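Luciferase-like enzymeAMP-CoA-ligase (Zophobas atratus, PDB 4W8O) probably activates carboxylic acids with ATP to acyl-adenylates and passes them to coenzyme A, as a luciferase-like relative from a nonluminescent beetle. Local coordinates at residues A[57-62]-A[159-165]; A[90-94]-A[169-173]. All coordinates share one frame; numbering follows the deposited sequence.

Contact 1 of 2, residues A[57-62]-A[159-165]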
ATOM      1  N   ARG A  57      16.996   1.886 -16.858  1.00 34.81           N
ATOM      2  CA  ARG A  57      17.348   0.918 -17.895  1.00 35.43           C
ATOM      3  C   ARG A  57      16.177   0.023 -18.268  1.00 34.60           C
ATOM      4  O   ARG A  57      15.938  -0.221 -19.450  1.00 34.70           O
ATOM      5  CB  ARG A  57      18.541   0.071 -17.457  1.00 37.12           C
ATOM      6  CG  ARG A  57      19.848   0.832 -17.469  1.00 38.94           C
ATOM      7  CD  ARG A  57      20.948   0.024 -16.820  1.00 40.51           C
ATOM      8  NE  ARG A  57      22.188   0.776 -16.715  1.00 42.32           N
ATOM      9  CZ  ARG A  57      23.290   0.312 -16.136  1.00 43.96           C
ATOM     10  NH1 ARG A  57      23.310  -0.899 -15.593  1.00 43.57           N
ATOM     11  NH2 ARG A  57      24.377   1.069 -16.092  1.00 45.19           N
ATOM     12  N   VAL A  58      15.435  -0.448 -17.266  1.00 33.18           N
ATOM     13  CA  VAL A  58      14.226  -1.221 -17.527  1.00 31.99           C
ATOM     14  C   VAL A  58      13.216  -0.399 -18.329  1.00 31.30           C
ATOM     15  O   VAL A  58      12.625  -0.913 -19.278  1.00 31.27           O
ATOM     16  CB  VAL A  58      13.588  -1.752 -16.226  1.00 31.43           C
ATOM     17  CG1 VAL A  58      12.241  -2.399 -16.503  1.00 30.90           C
ATOM     18  CG2 VAL A  58      14.508  -2.764 -15.555  1.00 32.32           C
ATOM     19  N   ALA A  59      13.031   0.868 -17.954  1.00 30.70           N
ATOM     20  CA  ALA A  59      12.091   1.764 -18.642  1.00 30.58           C
ATOM     21  C   ALA A  59      12.440   1.958 -20.115  1.00 31.23           C
ATOM     22  O   ALA A  59      11.564   1.885 -20.985  1.00 30.97           O
ATOM     23  CB  ALA A  59      12.033   3.119 -17.947  1.00 30.27           C
ATOM     24  N   LEU A  60      13.716   2.220 -20.387  1.00 32.35           N
ATOM     25  CA  LEU A  60      14.175   2.414 -21.766  1.00 33.60           C
ATOM     26  C   LEU A  60      13.927   1.160 -22.602  1.00 33.26           C
ATOM     27  O   LEU A  60      13.567   1.256 -23.764  1.00 33.42           O
ATOM     28  CB  LEU A  60      15.658   2.808 -21.814  1.00 34.97           C
ATOM     29  CG  LEU A  60      15.957   4.236 -21.355  1.00 35.31           C
ATOM     30  CD1 LEU A  60      17.443   4.395 -21.072  1.00 36.63           C
ATOM     31  CD2 LEU A  60      15.499   5.255 -22.393  1.00 35.89           C
ATOM     32  N   ASN A  61      14.098  -0.013 -22.005  1.00 32.80           N
ATOM     33  CA  ASN A  61      13.808  -1.253 -22.712  1.00 32.76           C
ATOM     34  C   ASN A  61      12.303  -1.477 -22.883  1.00 31.63           C
ATOM     35  O   ASN A  61      11.860  -1.914 -23.942  1.00 32.84           O
ATOM     36  CB  ASN A  61      14.480  -2.438 -22.015  1.00 32.89           C
ATOM     37  CG  ASN A  61      15.976  -2.466 -22.248  1.00 34.26           C
ATOM     38  OD1 ASN A  61      16.440  -2.222 -23.366  1.00 35.30           O
ATOM     39  ND2 ASN A  61      16.743  -2.758 -21.201  1.00 34.49           N
ATOM     40  N   LEU A  62      11.519  -1.165 -21.856  1.00 30.53           N
ATOM     41  CA  LEU A  62      10.053  -1.231 -21.974  1.00 29.73           C
ATOM     42  C   LEU A  62       9.538  -0.333 -23.111  1.00 29.91           C
ATOM     43  O   LEU A  62       8.600  -0.689 -23.822  1.00 29.30           O
ATOM     44  CB  LEU A  62       9.379  -0.850 -20.652  1.00 28.89           C
ATOM     45  CG  LEU A  62       9.378  -1.904 -19.538  1.00 28.81           C
ATOM     46  CD1 LEU A  62       8.854  -1.296 -18.247  1.00 28.34           C
ATOM     47  CD2 LEU A  62       8.560  -3.127 -19.917  1.00 28.71           C
ATOM     48  N   MET A 159      16.030  -7.137 -19.224  1.00 42.35           N
ATOM     49  CA  MET A 159      15.433  -5.795 -19.176  1.00 41.64           C
ATOM     50  C   MET A 159      16.343  -4.749 -18.508  1.00 42.03           C
ATOM     51  O   MET A 159      16.173  -3.552 -18.740  1.00 42.29           O
ATOM     52  CB  MET A 159      14.067  -5.824 -18.459  1.00 40.37           C
ATOM     53  CG  MET A 159      12.970  -6.606 -19.165  1.00 39.45           C
ATOM     54  SD  MET A 159      12.602  -5.998 -20.829  1.00 41.49           S
ATOM     55  CE  MET A 159      11.802  -4.444 -20.434  1.00 41.15           C
ATOM     56  N   THR A 160      17.295  -5.191 -17.683  1.00 42.31           N
ATOM     57  CA  THR A 160      18.242  -4.283 -17.038  1.00 43.82           C
ATOM     58  C   THR A 160      19.473  -3.992 -17.907  1.00 46.40           C
ATOM     59  O   THR A 160      20.358  -3.253 -17.475  1.00 48.21           O
ATOM     60  CB  THR A 160      18.729  -4.828 -15.674  1.00 44.62           C
ATOM     61  OG1 THR A 160      19.428  -6.066 -15.861  1.00 45.51           O
ATOM     62  CG2 THR A 160      17.557  -5.046 -14.716  1.00 43.57           C
ATOM     63  N   LEU A 161      19.545  -4.571 -19.109  1.00 51.63           N
ATOM     64  CA  LEU A 161      20.693  -4.350 -19.989  1.00 52.16           C
ATOM     65  C   LEU A 161      20.765  -2.874 -20.368  1.00 51.75           C
ATOM     66  O   LEU A 161      19.787  -2.327 -20.881  1.00 51.41           O
ATOM     67  CB  LEU A 161      20.597  -5.196 -21.268  1.00 53.51           C
ATOM     68  CG  LEU A 161      20.713  -6.722 -21.138  1.00 54.71           C
ATOM     69  CD1 LEU A 161      20.382  -7.378 -22.473  1.00 55.98           C
ATOM     70  CD2 LEU A 161      22.088  -7.161 -20.641  1.00 54.53           C
ATOM     71  N   PRO A 162      21.916  -2.224 -20.109  1.00 51.24           N
ATOM     72  CA  PRO A 162      22.032  -0.808 -20.433  1.00 51.99           C
ATOM     73  C   PRO A 162      22.008  -0.559 -21.936  1.00 53.52           C
ATOM     74  O   PRO A 162      22.709  -1.233 -22.680  1.00 54.01           O
ATOM     75  CB  PRO A 162      23.393  -0.419 -19.851  1.00 52.93           C
ATOM     76  CG  PRO A 162      24.158  -1.687 -19.780  1.00 53.15           C
ATOM     77  CD  PRO A 162      23.151  -2.759 -19.513  1.00 51.61           C
ATOM     78  N   CYS A 163      21.178   0.383 -22.365  1.00 54.68           N
ATOM     79  CA  CYS A 163      21.163   0.840 -23.749  1.00 57.89           C
ATOM     80  C   CYS A 163      20.282   2.070 -23.865  1.00 59.43           C
ATOM     81  O   CYS A 163      19.320   2.237 -23.111  1.00 58.03           O
ATOM     82  CB  CYS A 163      20.670  -0.246 -24.714  1.00 59.10           C
ATOM     83  SG  CYS A 163      20.448   0.345 -26.415  1.00 64.03           S
ATOM     84  N   GLY A 164      20.617   2.928 -24.823  1.00 62.39           N
ATOM     85  CA  GLY A 164      19.927   4.191 -24.994  1.00 63.88           C
ATOM     86  C   GLY A 164      20.585   5.262 -24.158  1.00 63.04           C
ATOM     87  O   GLY A 164      21.557   5.009 -23.442  1.00 62.40           O
ATOM     88  N   ASP A 165      20.047   6.468 -24.259  1.00 64.00           N
ATOM     89  CA  ASP A 165      20.582   7.608 -23.547  1.00 63.28           C
ATOM     90  C   ASP A 165      20.016   7.597 -22.128  1.00 58.59           C
ATOM     91  O   ASP A 165      18.990   8.218 -21.843  1.00 57.96           O
ATOM     92  CB  ASP A 165      20.222   8.895 -24.296  1.00 67.33           C
ATOM     93  CG  ASP A 165      21.045  10.082 -23.851  1.00 68.73           C
ATOM     94  OD1 ASP A 165      21.556  10.072 -22.706  1.00 66.44           O
ATOM     95  OD2 ASP A 165      21.170  11.032 -24.653  1.00 73.03           O
TER
HETATM   96  O   HOH W   1      17.502   0.236 -23.809  1.00 37.74           O

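Contact 2 of 2, residues A[90-94]-A[169-173]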
ATOM      1  N   SER A  90       7.911   1.123 -15.187  1.00 26.83           N
ATOM      2  CA  SER A  90       6.633   1.263 -15.882  1.00 26.50           C
ATOM      3  C   SER A  90       5.949   2.584 -15.529  1.00 26.83           C
ATOM      4  O   SER A  90       5.373   3.252 -16.395  1.00 27.33           O
ATOM      5  CB  SER A  90       5.714   0.089 -15.536  1.00 25.89           C
ATOM      6  OG  SER A  90       6.218  -1.122 -16.067  1.00 26.24           O
ATOM      7  N   SER A  91       6.023   2.958 -14.253  1.00 26.63           N
ATOM      8  CA  SER A  91       5.493   4.237 -13.798  1.00 27.07           C
ATOM      9  C   SER A  91       6.196   5.434 -14.440  1.00 27.08           C
ATOM     10  O   SER A  91       5.553   6.442 -14.693  1.00 27.34           O
ATOM     11  CB  SER A  91       5.557   4.334 -12.275  1.00 27.40           C
ATOM     12  OG  SER A  91       4.669   3.394 -11.697  1.00 28.64           O
ATOM     13  N   TYR A  92       7.497   5.325 -14.711  1.00 27.77           N
ATOM     14  CA  TYR A  92       8.227   6.390 -15.431  1.00 28.44           C
ATOM     15  C   TYR A  92       7.592   6.673 -16.789  1.00 28.29           C
ATOM     16  O   TYR A  92       7.590   7.811 -17.255  1.00 28.69           O
ATOM     17  CB  TYR A  92       9.701   6.037 -15.677  1.00 29.09           C
ATOM     18  CG  TYR A  92      10.606   5.927 -14.465  1.00 30.07           C
ATOM     19  CD1 TYR A  92      10.282   6.525 -13.246  1.00 30.49           C
ATOM     20  CD2 TYR A  92      11.834   5.267 -14.563  1.00 30.84           C
ATOM     21  CE1 TYR A  92      11.132   6.434 -12.155  1.00 31.30           C
ATOM     22  CE2 TYR A  92      12.693   5.171 -13.478  1.00 31.55           C
ATOM     23  CZ  TYR A  92      12.339   5.750 -12.274  1.00 31.77           C
ATOM     24  OH  TYR A  92      13.180   5.662 -11.189  1.00 31.92           O
ATOM     25  N   LEU A  93       7.062   5.631 -17.420  1.00 27.52           N
ATOM     26  CA  LEU A  93       6.419   5.755 -18.729  1.00 27.57           C
ATOM     27  C   LEU A  93       4.940   6.115 -18.643  1.00 27.52           C
ATOM     28  O   LEU A  93       4.271   6.247 -19.672  1.00 28.55           O
ATOM     29  CB  LEU A  93       6.591   4.457 -19.512  1.00 27.70           C
ATOM     30  CG  LEU A  93       8.040   4.009 -19.681  1.00 28.18           C
ATOM     31  CD1 LEU A  93       8.090   2.710 -20.462  1.00 28.44           C
ATOM     32  CD2 LEU A  93       8.872   5.086 -20.372  1.00 29.46           C
ATOM     33  N   GLY A  94       4.430   6.290 -17.425  1.00 26.63           N
ATOM     34  CA  GLY A  94       3.030   6.615 -17.214  1.00 26.56           C
ATOM     35  C   GLY A  94       2.081   5.437 -17.404  1.00 26.26           C
ATOM     36  O   GLY A  94       0.864   5.628 -17.443  1.00 26.01           O
ATOM     37  N   PHE A 169      17.302  10.322 -20.157  1.00 41.15           N
ATOM     38  CA  PHE A 169      15.955   9.819 -19.897  1.00 38.74           C
ATOM     39  C   PHE A 169      15.249  10.622 -18.816  1.00 38.53           C
ATOM     40  O   PHE A 169      15.823  10.927 -17.768  1.00 38.63           O
ATOM     41  CB  PHE A 169      15.962   8.346 -19.509  1.00 37.55           C
ATOM     42  CG  PHE A 169      14.599   7.816 -19.155  1.00 35.56           C
ATOM     43  CD1 PHE A 169      13.705   7.449 -20.151  1.00 34.85           C
ATOM     44  CD2 PHE A 169      14.204   7.702 -17.828  1.00 34.73           C
ATOM     45  CE1 PHE A 169      12.450   6.972 -19.833  1.00 33.56           C
ATOM     46  CE2 PHE A 169      12.945   7.221 -17.503  1.00 33.12           C
ATOM     47  CZ  PHE A 169      12.069   6.858 -18.505  1.00 32.63           C
ATOM     48  N   LYS A 170      14.002  10.976 -19.101  1.00 38.19           N
ATOM     49  CA  LYS A 170      13.120  11.583 -18.120  1.00 38.26           C
ATOM     50  C   LYS A 170      11.775  10.857 -18.183  1.00 36.47           C
ATOM     51  O   LYS A 170      11.360  10.400 -19.254  1.00 35.57           O
ATOM     52  CB  LYS A 170      12.923  13.077 -18.406  1.00 40.03           C
ATOM     53  CG  LYS A 170      14.171  13.942 -18.217  1.00 42.86           C
ATOM     54  CD  LYS A 170      14.608  14.002 -16.757  1.00 43.65           C
ATOM     55  CE  LYS A 170      15.666  15.070 -16.505  1.00 46.51           C
ATOM     56  NZ  LYS A 170      16.029  15.116 -15.056  1.00 47.25           N
ATOM     57  N   PRO A 171      11.094  10.731 -17.034  1.00 35.49           N
ATOM     58  CA  PRO A 171       9.747  10.158 -17.075  1.00 34.46           C
ATOM     59  C   PRO A 171       8.841  10.900 -18.055  1.00 34.92           C
ATOM     60  O   PRO A 171       8.945  12.118 -18.197  1.00 35.57           O
ATOM     61  CB  PRO A 171       9.247  10.331 -15.642  1.00 33.92           C
ATOM     62  CG  PRO A 171      10.481  10.369 -14.812  1.00 34.70           C
ATOM     63  CD  PRO A 171      11.531  11.028 -15.659  1.00 35.71           C
ATOM     64  N   SER A 172       7.963  10.162 -18.723  1.00 34.82           N
ATOM     65  CA  SER A 172       7.051  10.735 -19.705  1.00 35.72           C
ATOM     66  C   SER A 172       6.090  11.709 -19.052  1.00 36.64           C
ATOM     67  O   SER A 172       5.611  11.472 -17.947  1.00 34.79           O
ATOM     68  CB  SER A 172       6.239   9.629 -20.376  1.00 35.05           C
ATOM     69  OG  SER A 172       7.086   8.650 -20.944  1.00 35.05           O
ATOM     70  N   LYS A 173       5.819  12.812 -19.739  1.00 38.97           N
ATOM     71  CA  LYS A 173       4.735  13.697 -19.348  1.00 40.67           C
ATOM     72  C   LYS A 173       3.436  12.954 -19.605  1.00 39.82           C
ATOM     73  O   LYS A 173       3.319  12.248 -20.604  1.00 40.04           O
ATOM     74  CB  LYS A 173       4.790  14.999 -20.152  1.00 43.57           C
ATOM     75  CG  LYS A 173       5.978  15.879 -19.782  1.00 46.00           C
ATOM     76  CD  LYS A 173       5.828  16.380 -18.355  1.00 47.41           C
ATOM     77  CE  LYS A 173       6.993  17.241 -17.918  1.00 50.76           C
ATOM     78  NZ  LYS A 173       6.806  17.594 -16.481  1.00 52.60           N
TER
HETATM   79  O   HOH W   2       5.576   9.730 -15.895  1.00 28.72           O
HETATM   80  O   HOH W   3       5.302   6.871 -22.125  1.00 31.15           O

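Contact 1 of 2, residues A[57-62]-A[159-165]
N61 meets M159 twice, with its amide on the backbone carbonyl and with CB on the thioether methyl. The amide nitrogen N61 ND2 spends its two hydrogens on the backbone of the loop, reaching M159 O at 2.6 Å and L161 O at 3.1 Å. Both acceptors lie close to the amide plane of N61, but L161 O uses a lone pair in its carbonyl plane, whereas ND2 sits well above that of M159. A water donates to N61 OD1 (2.7 Å). Were N61 replaced by alanine, the carbonyls of M159 and L161 would probably lose these donors and the loop part of its hold on the helix. M159, bent at chi2 (-59°) and chi3 (-71°), curls its methyl back, so that M159 CE lies 3.5 Å from L62 CD2 and 3.7 Å from N61 CB. R57 extends from CG to NE across P162, whose CB lies over one face of the guanidinium, offset toward its rim and 3.6 Å from R57 NE; E166 takes the charge in a salt bridge. The 159-165 loop thus wraps one flank of helix 48-64, while V58, A59 and L62 on that helix pack against helix 85-92.

Contact 2 of 2, residues A[90-94]-A[169-173]
Y92 and F169 bring their rings together obliquely, the planes at 50° and the centroids 6.0 Å apart. The nearest atoms of the two rings are F169 CE2 and Y92 CD2, 3.7 Å apart, and Y92 CB lies at the edge of the F169 ring, in its plane. F169 has CG anti to its own backbone N (chi1 177°), which carries the ring from the loop toward the helix end. L93 CD2 meets the same ring near its plane, 4.1 Å from F169 CE1, so that Y92 and L93 share the far rim of the phenyl group. P171 adds a looser apolar touch, its CG approaching Y92 CD1 obliquely.

The backbone is joined beside this cluster. S172 N donates to Y92 O at 2.8 Å, and a water donates to both Y92 O and S172 O. The Y92 carbonyl therefore receives two bonds at the end of the helix. A second water, 2.8 Å from S172 OG, donates to L93 O and links the serine hydroxyl to the next carbonyl.

Farther out, the Y92 hydroxyl bonds to S55 and its ring meets F25 edge-to-face, while F169 also packs on T56 and L60 of helix 48-64. The arrangement is a helix C terminus closed by a Schellman motif, with G94 at positive phi before strand 96-99, where the carbonyls of Y92 and L93 are taken by an extended loop and waters. It lies within the alpha/beta framework, with its mostly parallel sheet, of an AMP-binding enzyme of the ANL superfamily.

Overall arrangement
From the N terminus the chain first lays down helix 48-64, which carries 57-62, then strand 72-76, helix 85-92 with segment 90-94 at its end, and strand 96-99. After further alternating helices and strands, the long loop between helix 156-159 and strand 179-184 returns to both helices in the same order. Contact 1 closes a loop of 96 residues and contact 2 one of 74; since their segments alternate along the chain, the closures cross rather than nest. Their centres lie 12 Å apart, and they touch directly: A59 packs on F169, and L62 on S90. One connection thereby ties two neighbouring helices together before the chain returns to the mixed sheet at strand 179-184.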